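Long-range contact in periplasmic binding protein (Veillonella parvula, PDB 4OVK), which probably captures a solute outside the cytoplasmic membrane and delivers it to an ABC transporter, as periplasmic binding proteins do: residues A155-Y159 / Q312-F317. Sequence-based numbering, arbitrary orientation.
Sequences ALISY and QFYNTF
Phe317 meets Leu156 where two nearly antiparallel helices pack through their side chains: helix 150-170, the long helix that in this two-lobed, helix-linked periplasmic binding protein fold probably joins the lobes, and helix 306-318 near the C-terminus. The segment axes run at 160° and come no closer than 12.4 Å, a spacing wide enough for aromatic rings to fill. Leu156 supplies a CH-pi contact, its CD2 lying 3.5 Å from the Phe317 ring centroid and only 6° off the normal, thus centred over the face. With CG anti to its own carbonyl carbon, Phe317 extends its ring between the helices, where its CE1 edge meets Ala155 CB at 3.8 Å. Replacing Phe317 with alanine is likely to leave Leu156 CD2 without the aromatic face it rests on and to open a gap beside Ala155.

One turn along, Tyr159 and Phe313 form an edge-to-face pair with centroids 5.1 Å apart and planes at 64°. The Phe313 edge is the one presented: its CD2 sits over the Tyr159 face, displaced toward the rim, 3.5 Å from Tyr159 CE2. Both rings have CG anti to the backbone N, which sends them toward one another across the interface. Leu287 of helix 285-296 touches both, so a third helix packs against this pair. At the more open border the link is polar and solvent-mediated: one water accepts from Tyr159 OH at 2.6 Å and donates to Gln312 OE1 at 2.9 Å.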
ATOM      1  N   ALA A 155       6.929 -14.562   9.112  1.00 16.13           N
ATOM      2  CA  ALA A 155       5.942 -15.165   8.203  1.00 15.14           C
ATOM      3  C   ALA A 155       5.509 -14.170   7.117  1.00 14.64           C
ATOM      4  O   ALA A 155       5.366 -14.536   5.959  1.00 14.96           O
ATOM      5  CB  ALA A 155       4.748 -15.696   8.971  1.00 17.20           C
ATOM      6  N   LEU A 156       5.333 -12.905   7.494  1.00 13.79           N
ATOM      7  CA  LEU A 156       4.999 -11.846   6.534  1.00 13.26           C
ATOM      8  C   LEU A 156       6.158 -11.608   5.564  1.00 13.55           C
ATOM      9  O   LEU A 156       5.957 -11.461   4.376  1.00 14.05           O
ATOM     10  CB  LEU A 156       4.649 -10.534   7.258  1.00 13.35           C
ATOM     11  CG  LEU A 156       3.285 -10.493   7.933  1.00 13.79           C
ATOM     12  CD1 LEU A 156       3.189  -9.344   8.934  1.00 14.41           C
ATOM     13  CD2 LEU A 156       2.152 -10.411   6.905  1.00 14.61           C
ATOM     14  N   ILE A 157       7.381 -11.587   6.074  1.00 14.17           N
ATOM     15  CA  ILE A 157       8.535 -11.342   5.222  1.00 15.67           C
ATOM     16  C   ILE A 157       8.728 -12.500   4.248  1.00 16.94           C
ATOM     17  O   ILE A 157       8.999 -12.266   3.065  1.00 18.65           O
ATOM     18  CB  ILE A 157       9.806 -11.105   6.050  1.00 16.80           C
ATOM     19  CG1 ILE A 157       9.679  -9.778   6.813  1.00 16.48           C
ATOM     20  CG2 ILE A 157      11.038 -11.066   5.152  1.00 18.32           C
ATOM     21  CD1 ILE A 157      10.601  -9.690   8.013  1.00 17.61           C
ATOM     22  N   SER A 158       8.573 -13.731   4.744  1.00 17.97           N
ATOM     23  CA  SER A 158       8.663 -14.932   3.894  1.00 18.22           C
ATOM     24  C   SER A 158       7.602 -14.928   2.800  1.00 17.88           C
ATOM     25  O   SER A 158       7.870 -15.321   1.670  1.00 19.33           O
ATOM     26  CB  SER A 158       8.524 -16.204   4.723  1.00 21.96           C
ATOM     27  OG  SER A 158       9.665 -16.398   5.550  1.00 24.89           O
ATOM     28  N   TYR A 159       6.405 -14.479   3.150  1.00 17.78           N
ATOM     29  CA  TYR A 159       5.313 -14.358   2.192  1.00 16.97           C
ATOM     30  C   TYR A 159       5.714 -13.401   1.064  1.00 16.93           C
ATOM     31  O   TYR A 159       5.556 -13.724  -0.106  1.00 16.81           O
ATOM     32  CB  TYR A 159       4.036 -13.894   2.899  1.00 17.84           C
ATOM     33  CG  TYR A 159       2.786 -13.947   2.049  1.00 18.15           C
ATOM     34  CD1 TYR A 159       2.030 -15.120   1.939  1.00 21.30           C
ATOM     35  CD2 TYR A 159       2.356 -12.831   1.368  1.00 18.58           C
ATOM     36  CE1 TYR A 159       0.877 -15.160   1.157  1.00 22.69           C
ATOM     37  CE2 TYR A 159       1.218 -12.857   0.591  1.00 21.70           C
ATOM     38  CZ  TYR A 159       0.490 -14.024   0.471  1.00 19.70           C
ATOM     39  OH  TYR A 159      -0.638 -14.000  -0.300  1.00 26.82           O
ATOM     40  N   GLN A 312      -6.876 -16.605   2.394  1.00 10.61           N
ATOM     41  CA  GLN A 312      -5.817 -17.227   3.181  1.00 12.37           C
ATOM     42  C   GLN A 312      -5.018 -16.176   3.947  1.00 13.00           C
ATOM     43  O   GLN A 312      -4.750 -16.367   5.138  1.00 11.76           O
ATOM     44  CB  GLN A 312      -4.884 -18.045   2.297  1.00 16.58           C
ATOM     45  CG  GLN A 312      -3.733 -18.700   3.036  1.00 22.12           C
ATOM     46  CD  GLN A 312      -2.728 -19.327   2.079  1.00 32.71           C
ATOM     47  OE1 GLN A 312      -1.959 -18.632   1.402  1.00 44.75           O
ATOM     48  NE2 GLN A 312      -2.730 -20.638   2.021  1.00 41.13           N
ATOM     49  N   PHE A 313      -4.654 -15.094   3.267  1.00 11.52           N
ATOM     50  CA  PHE A 313      -3.869 -14.016   3.888  1.00 10.66           C
ATOM     51  C   PHE A 313      -4.629 -13.397   5.080  1.00  9.60           C
ATOM     52  O   PHE A 313      -4.081 -13.287   6.182  1.00  9.43           O
ATOM     53  CB  PHE A 313      -3.528 -12.953   2.856  1.00 10.87           C
ATOM     54  CG  PHE A 313      -2.544 -11.919   3.346  1.00 10.99           C
ATOM     55  CD1 PHE A 313      -2.968 -10.835   4.105  1.00 10.74           C
ATOM     56  CD2 PHE A 313      -1.199 -12.033   3.040  1.00 10.84           C
ATOM     57  CE1 PHE A 313      -2.058  -9.872   4.532  1.00 11.81           C
ATOM     58  CE2 PHE A 313      -0.291 -11.092   3.483  1.00 11.92           C
ATOM     59  CZ  PHE A 313      -0.722 -10.021   4.241  1.00 13.25           C
ATOM     60  N   TYR A 314      -5.899 -13.043   4.875  1.00  8.91           N
ATOM     61  CA  TYR A 314      -6.714 -12.423   5.938  1.00  9.06           C
ATOM     62  C   TYR A 314      -6.913 -13.392   7.102  1.00  9.35           C
ATOM     63  O   TYR A 314      -6.839 -13.013   8.262  1.00 10.39           O
ATOM     64  CB  TYR A 314      -8.059 -11.902   5.374  1.00  9.85           C
ATOM     65  CG  TYR A 314      -7.919 -10.508   4.786  1.00  9.09           C
ATOM     66  CD1 TYR A 314      -6.976 -10.238   3.791  1.00  9.10           C
ATOM     67  CD2 TYR A 314      -8.711  -9.463   5.225  1.00  9.74           C
ATOM     68  CE1 TYR A 314      -6.794  -8.965   3.299  1.00 10.60           C
ATOM     69  CE2 TYR A 314      -8.532  -8.169   4.744  1.00 10.98           C
ATOM     70  CZ  TYR A 314      -7.585  -7.924   3.777  1.00 10.49           C
ATOM     71  OH  TYR A 314      -7.387  -6.645   3.307  1.00 13.70           O
ATOM     72  N   ASN A 315      -7.156 -14.663   6.794  1.00  9.51           N
ATOM     73  CA  ASN A 315      -7.305 -15.673   7.849  1.00 10.33           C
ATOM     74  C   ASN A 315      -6.011 -15.859   8.655  1.00 11.41           C
ATOM     75  O   ASN A 315      -6.033 -15.903   9.899  1.00 12.65           O
ATOM     76  CB  ASN A 315      -7.758 -17.023   7.263  1.00 10.60           C
ATOM     77  CG  ASN A 315      -7.753 -18.120   8.305  1.00 11.20           C
ATOM     78  OD1 ASN A 315      -6.769 -18.850   8.465  1.00 13.70           O
ATOM     79  ND2 ASN A 315      -8.835 -18.207   9.060  1.00 11.69           N
ATOM     80  N   THR A 316      -4.888 -15.955   7.953  1.00 11.84           N
ATOM     81  CA  THR A 316      -3.598 -16.278   8.597  1.00 12.50           C
ATOM     82  C   THR A 316      -3.100 -15.124   9.453  1.00 12.60           C
ATOM     83  O   THR A 316      -2.718 -15.313  10.623  1.00 13.33           O
ATOM     84  CB  THR A 316      -2.547 -16.639   7.530  1.00 13.58           C
ATOM     85  OG1 THR A 316      -2.945 -17.842   6.863  1.00 15.71           O
ATOM     86  CG2 THR A 316      -1.158 -16.859   8.142  1.00 16.23           C
ATOM     87  N   PHE A 317      -3.132 -13.934   8.892  1.00 11.75           N
ATOM     88  CA  PHE A 317      -2.495 -12.791   9.531  1.00 13.06           C
ATOM     89  C   PHE A 317      -3.432 -11.932  10.383  1.00 13.18           C
ATOM     90  O   PHE A 317      -2.999 -11.355  11.398  1.00 14.64           O
ATOM     91  CB  PHE A 317      -1.738 -11.968   8.483  1.00 12.50           C
ATOM     92  CG  PHE A 317      -0.610 -12.726   7.848  1.00 13.50           C
ATOM     93  CD1 PHE A 317       0.483 -13.143   8.612  1.00 14.38           C
ATOM     94  CD2 PHE A 317      -0.638 -13.050   6.509  1.00 13.69           C
ATOM     95  CE1 PHE A 317       1.515 -13.862   8.041  1.00 15.92           C
ATOM     96  CE2 PHE A 317       0.404 -13.754   5.927  1.00 13.86           C
ATOM     97  CZ  PHE A 317       1.488 -14.155   6.692  1.00 15.22           C
TER
HETATM   98  O   HOH W   1      -2.217 -15.855   0.555  1.00 28.17           O